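Petrobactin-binding protein YclQ (Bacillus subtilis subsp. subtilis str. 168, PDB 3GFV) binds petrobactin, with or without iron, and its precursor 3,4-dihydroxybenzoic acid, and serves the YclNOPQ ABC transporter in ferric-petrobactin uptake. Local coordinates at residues A[19-30]-A[109-120]. Sequence-based numbering, arbitrary orientation.
Sequences VKHQLDKNGTKV and YKEFSKIAPTIY
With chi1 at 64°, the His21 ring is folded back between its own backbone N and carbonyl carbon, while Tyr109, its CG anti to N (chi1 179°), reaches out from helix 109-115 to meet it. An aromatic ring with nitrogens at its rim suits position 21: one face takes Ile119 CA over its centre, 3.9 Å from the centroid, in a CH-pi contact, while the two nitrogens bond in different directions. NE2 donates a weak, bent hydrogen bond to Tyr109 OH (3.3 Å, 127°), and ND1 makes another weak bond, to Val19 O. Leu23 touches both tyrosines. Its CB sits squarely over the Tyr109 ring, 4.0 Å from the centroid, its CD1 lies 3.5 Å from Tyr109 CB, and its CG packs 3.7 Å from Tyr120 CB. Beta-branched side chains pack between the N-terminal hairpin and edge strand 118-120: Ile119 CG2 lies 3.8 Å from both Val19 CG1 and Val30 CG1, and all three residues also touch Ile142 of helix 128-142. The hairpin is thus fastened beside the parallel sheet of the N-terminal lobe mainly by apolar and CH-pi packing, with weak bonds and bridging waters (Asp24 OD2 to Tyr109 OH, Gln22 N to Tyr120 O) adding polar links.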
loop_
_atom_site.group_PDB
_atom_site.type_symbol
_atom_site.label_atom_id
_atom_site.label_comp_id
_atom_site.label_asym_id
_atom_site.label_seq_id
_atom_site.Cartn_x
_atom_site.Cartn_y
_atom_site.Cartn_z
ATOM N N VAL A 19 -18.847 11.052 7.103
ATOM C CA VAL A 19 -17.890 10.279 6.323
ATOM C C VAL A 19 -18.382 8.841 6.145
ATOM O O VAL A 19 -18.343 8.055 7.078
ATOM C CB VAL A 19 -16.504 10.272 7.030
ATOM C CG1 VAL A 19 -15.496 9.350 6.292
ATOM C CG2 VAL A 19 -15.966 11.685 7.151
ATOM N N LYS A 20 -18.868 8.506 4.957
ATOM C CA LYS A 20 -19.143 7.106 4.647
ATOM C C LYS A 20 -17.819 6.361 4.449
ATOM O O LYS A 20 -16.916 6.837 3.756
ATOM C CB LYS A 20 -20.033 6.982 3.400
ATOM C CG LYS A 20 -21.472 7.447 3.666
ATOM C CD LYS A 20 -22.392 7.275 2.458
ATOM C CE LYS A 20 -23.855 7.499 2.871
ATOM N NZ LYS A 20 -24.702 7.953 1.725
ATOM N N HIS A 21 -17.707 5.198 5.074
ATOM C CA HIS A 21 -16.514 4.376 4.907
ATOM C C HIS A 21 -16.900 2.912 5.022
ATOM O O HIS A 21 -18.034 2.596 5.371
ATOM C CB HIS A 21 -15.436 4.758 5.937
ATOM C CG HIS A 21 -15.827 4.491 7.356
ATOM N ND1 HIS A 21 -16.602 5.359 8.101
ATOM C CD2 HIS A 21 -15.531 3.455 8.181
ATOM C CE1 HIS A 21 -16.774 4.864 9.314
ATOM N NE2 HIS A 21 -16.140 3.703 9.383
ATOM N N GLN A 22 -15.952 2.036 4.712
ATOM C CA GLN A 22 -16.191 0.594 4.688
ATOM C C GLN A 22 -16.860 0.047 5.931
ATOM O O GLN A 22 -17.673 -0.881 5.835
ATOM C CB GLN A 22 -14.881 -0.164 4.460
ATOM C CG GLN A 22 -14.804 -0.801 3.107
ATOM C CD GLN A 22 -15.928 -1.782 2.914
ATOM O OE1 GLN A 22 -16.682 -1.702 1.943
ATOM N NE2 GLN A 22 -16.074 -2.701 3.862
ATOM N N LEU A 23 -16.499 0.594 7.093
ATOM C CA LEU A 23 -16.984 0.074 8.369
ATOM C C LEU A 23 -18.214 0.819 8.891
ATOM O O LEU A 23 -18.713 0.522 9.976
ATOM C CB LEU A 23 -15.869 0.088 9.420
ATOM C CG LEU A 23 -14.724 -0.881 9.084
ATOM C CD1 LEU A 23 -13.822 -1.066 10.294
ATOM C CD2 LEU A 23 -15.245 -2.240 8.583
ATOM N N ASP A 24 -18.687 1.799 8.123
ATOM C CA ASP A 24 -20.015 2.370 8.348
ATOM C C ASP A 24 -20.501 3.110 7.113
ATOM O O ASP A 24 -20.206 4.296 6.913
ATOM C CB ASP A 24 -20.076 3.268 9.578
ATOM C CG ASP A 24 -21.516 3.589 9.973
ATOM O OD1 ASP A 24 -22.426 3.351 9.134
ATOM O OD2 ASP A 24 -21.741 4.057 11.108
ATOM N N LYS A 25 -21.249 2.398 6.282
ATOM C CA LYS A 25 -21.641 2.929 4.989
ATOM C C LYS A 25 -22.733 3.983 5.105
ATOM O O LYS A 25 -23.025 4.690 4.141
ATOM C CB LYS A 25 -22.020 1.786 4.050
ATOM C CG LYS A 25 -20.797 0.974 3.622
ATOM C CD LYS A 25 -21.130 -0.459 3.238
ATOM C CE LYS A 25 -21.825 -0.529 1.890
ATOM N NZ LYS A 25 -21.040 0.145 0.814
ATOM N N ASN A 26 -23.310 4.112 6.299
ATOM C CA ASN A 26 -24.319 5.123 6.553
ATOM C C ASN A 26 -23.665 6.425 7.002
ATOM O O ASN A 26 -24.281 7.483 6.978
ATOM C CB ASN A 26 -25.349 4.631 7.581
ATOM C CG ASN A 26 -26.463 3.800 6.941
ATOM O OD1 ASN A 26 -27.471 3.488 7.578
ATOM N ND2 ASN A 26 -26.286 3.451 5.673
ATOM N N GLY A 27 -22.410 6.337 7.411
ATOM C CA GLY A 27 -21.640 7.523 7.716
ATOM C C GLY A 27 -21.311 7.716 9.181
ATOM O O GLY A 27 -22.159 7.568 10.062
ATOM N N THR A 28 -20.062 8.080 9.432
ATOM C CA THR A 28 -19.608 8.470 10.760
ATOM C C THR A 28 -19.356 9.979 10.794
ATOM O O THR A 28 -18.653 10.512 9.926
ATOM C CB THR A 28 -18.280 7.782 11.076
ATOM O OG1 THR A 28 -18.462 6.356 11.067
ATOM C CG2 THR A 28 -17.749 8.241 12.425
ATOM N N LYS A 29 -19.922 10.660 11.787
ATOM C CA LYS A 29 -19.697 12.085 11.971
ATOM C C LYS A 29 -18.292 12.342 12.479
ATOM O O LYS A 29 -17.905 11.813 13.518
ATOM C CB LYS A 29 -20.689 12.648 12.995
ATOM C CG LYS A 29 -21.865 13.397 12.402
ATOM C CD LYS A 29 -22.701 12.504 11.519
ATOM C CE LYS A 29 -24.004 13.187 11.142
ATOM N NZ LYS A 29 -24.664 12.451 10.035
ATOM N N VAL A 30 -17.534 13.157 11.749
ATOM C CA VAL A 30 -16.185 13.536 12.168
ATOM C C VAL A 30 -16.051 15.065 12.137
ATOM O O VAL A 30 -16.734 15.758 11.360
ATOM C CB VAL A 30 -15.063 12.851 11.316
ATOM C CG1 VAL A 30 -15.360 11.356 11.118
ATOM C CG2 VAL A 30 -14.895 13.547 9.994
ATOM N N TYR A 109 -12.182 -1.874 15.362
ATOM C CA TYR A 109 -12.998 -0.687 15.058
ATOM C C TYR A 109 -13.861 -0.277 16.253
ATOM O O TYR A 109 -13.929 0.899 16.611
ATOM C CB TYR A 109 -13.874 -0.948 13.832
ATOM C CG TYR A 109 -14.767 0.236 13.486
ATOM C CD1 TYR A 109 -14.221 1.408 12.976
ATOM C CD2 TYR A 109 -16.141 0.173 13.656
ATOM C CE1 TYR A 109 -15.036 2.506 12.656
ATOM C CE2 TYR A 109 -16.959 1.257 13.333
ATOM C CZ TYR A 109 -16.397 2.416 12.838
ATOM O OH TYR A 109 -17.204 3.501 12.500
ATOM N N LYS A 110 -14.506 -1.245 16.895
ATOM C CA LYS A 110 -15.369 -0.913 18.021
ATOM C C LYS A 110 -14.581 -0.275 19.171
ATOM O O LYS A 110 -15.054 0.661 19.819
ATOM C CB LYS A 110 -16.093 -2.174 18.499
ATOM C CG LYS A 110 -16.950 -1.989 19.707
ATOM C CD LYS A 110 -17.750 -3.266 19.959
ATOM C CE LYS A 110 -18.415 -3.252 21.324
ATOM N NZ LYS A 110 -19.282 -4.447 21.485
ATOM N N GLU A 111 -13.380 -0.799 19.427
ATOM C CA GLU A 111 -12.535 -0.312 20.521
ATOM C C GLU A 111 -12.035 1.114 20.249
ATOM O O GLU A 111 -12.008 1.967 21.138
ATOM C CB GLU A 111 -11.347 -1.269 20.751
ATOM C CG GLU A 111 -10.925 -1.402 22.212
ATOM C CD GLU A 111 -9.723 -2.337 22.441
ATOM O OE1 GLU A 111 -8.936 -2.050 23.374
ATOM O OE2 GLU A 111 -9.564 -3.350 21.714
ATOM N N PHE A 112 -11.628 1.367 19.009
ATOM C CA PHE A 112 -11.137 2.683 18.634
ATOM C C PHE A 112 -12.275 3.702 18.692
ATOM O O PHE A 112 -12.076 4.843 19.111
ATOM C CB PHE A 112 -10.568 2.631 17.222
ATOM C CG PHE A 112 -9.125 2.141 17.146
ATOM C CD1 PHE A 112 -8.100 2.855 17.767
ATOM C CD2 PHE A 112 -8.802 0.994 16.426
ATOM C CE1 PHE A 112 -6.772 2.431 17.664
ATOM C CE2 PHE A 112 -7.477 0.553 16.332
ATOM C CZ PHE A 112 -6.467 1.277 16.944
ATOM N N SER A 113 -13.465 3.277 18.271
ATOM C CA SER A 113 -14.639 4.162 18.232
ATOM C C SER A 113 -15.071 4.651 19.607
ATOM O O SER A 113 -15.697 5.701 19.714
ATOM C CB SER A 113 -15.824 3.491 17.540
ATOM O OG SER A 113 -15.550 3.266 16.171
ATOM N N LYS A 114 -14.743 3.891 20.657
ATOM C CA LYS A 114 -14.993 4.342 22.025
ATOM C C LYS A 114 -14.075 5.504 22.412
ATOM O O LYS A 114 -14.407 6.301 23.292
ATOM C CB LYS A 114 -14.840 3.187 23.027
ATOM C CG LYS A 114 -15.971 2.171 22.994
ATOM C CD LYS A 114 -16.161 1.504 24.361
ATOM C CE LYS A 114 -17.375 0.579 24.387
ATOM N NZ LYS A 114 -17.140 -0.673 23.613
ATOM N N ILE A 115 -12.929 5.612 21.744
ATOM C CA ILE A 115 -11.982 6.696 22.024
ATOM C C ILE A 115 -12.322 7.974 21.250
ATOM O O ILE A 115 -12.335 9.074 21.798
ATOM C CB ILE A 115 -10.537 6.265 21.696
ATOM C CG1 ILE A 115 -10.155 5.018 22.507
ATOM C CG2 ILE A 115 -9.563 7.404 21.945
ATOM C CD1 ILE A 115 -8.851 4.392 22.073
ATOM N N ALA A 116 -12.608 7.821 19.968
ATOM C CA ALA A 116 -12.861 8.980 19.121
ATOM C C ALA A 116 -13.540 8.512 17.852
ATOM O O ALA A 116 -13.569 7.304 17.565
ATOM C CB ALA A 116 -11.544 9.674 18.783
ATOM N N PRO A 117 -14.077 9.463 17.078
ATOM C CA PRO A 117 -14.607 9.069 15.772
ATOM C C PRO A 117 -13.520 8.364 14.981
ATOM O O PRO A 117 -12.393 8.848 14.916
ATOM C CB PRO A 117 -14.998 10.412 15.125
ATOM C CG PRO A 117 -15.298 11.317 16.331
ATOM C CD PRO A 117 -14.286 10.893 17.375
ATOM N N THR A 118 -13.868 7.224 14.399
ATOM C CA THR A 118 -12.902 6.396 13.711
ATOM C C THR A 118 -13.429 6.084 12.334
ATOM O O THR A 118 -14.607 5.760 12.168
ATOM C CB THR A 118 -12.684 5.081 14.480
ATOM O OG1 THR A 118 -12.178 5.400 15.777
ATOM C CG2 THR A 118 -11.684 4.176 13.751
ATOM N N ILE A 119 -12.556 6.201 11.345
ATOM C CA ILE A 119 -12.924 5.858 9.988
ATOM C C ILE A 119 -11.918 4.858 9.450
ATOM O O ILE A 119 -10.739 4.903 9.783
ATOM C CB ILE A 119 -13.002 7.111 9.079
ATOM C CG1 ILE A 119 -11.620 7.788 8.963
ATOM C CG2 ILE A 119 -14.095 8.080 9.618
ATOM C CD1 ILE A 119 -11.562 8.977 7.999
ATOM N N TYR A 120 -12.416 3.959 8.615
ATOM C CA TYR A 120 -11.587 2.979 7.912
ATOM C C TYR A 120 -11.252 3.464 6.510
ATOM O O TYR A 120 -12.167 3.763 5.720
ATOM C CB TYR A 120 -12.370 1.679 7.854
ATOM C CG TYR A 120 -11.679 0.556 7.135
ATOM C CD1 TYR A 120 -11.068 -0.462 7.852
ATOM C CD2 TYR A 120 -11.679 0.488 5.750
ATOM C CE1 TYR A 120 -10.445 -1.528 7.197
ATOM C CE2 TYR A 120 -11.047 -0.578 5.081
ATOM C CZ TYR A 120 -10.437 -1.575 5.826
ATOM O OH TYR A 120 -9.806 -2.634 5.202
HETATM O O HOH W 1 -13.557 3.088 3.569
HETATM O O HOH W 2 -20.121 2.751 13.002
#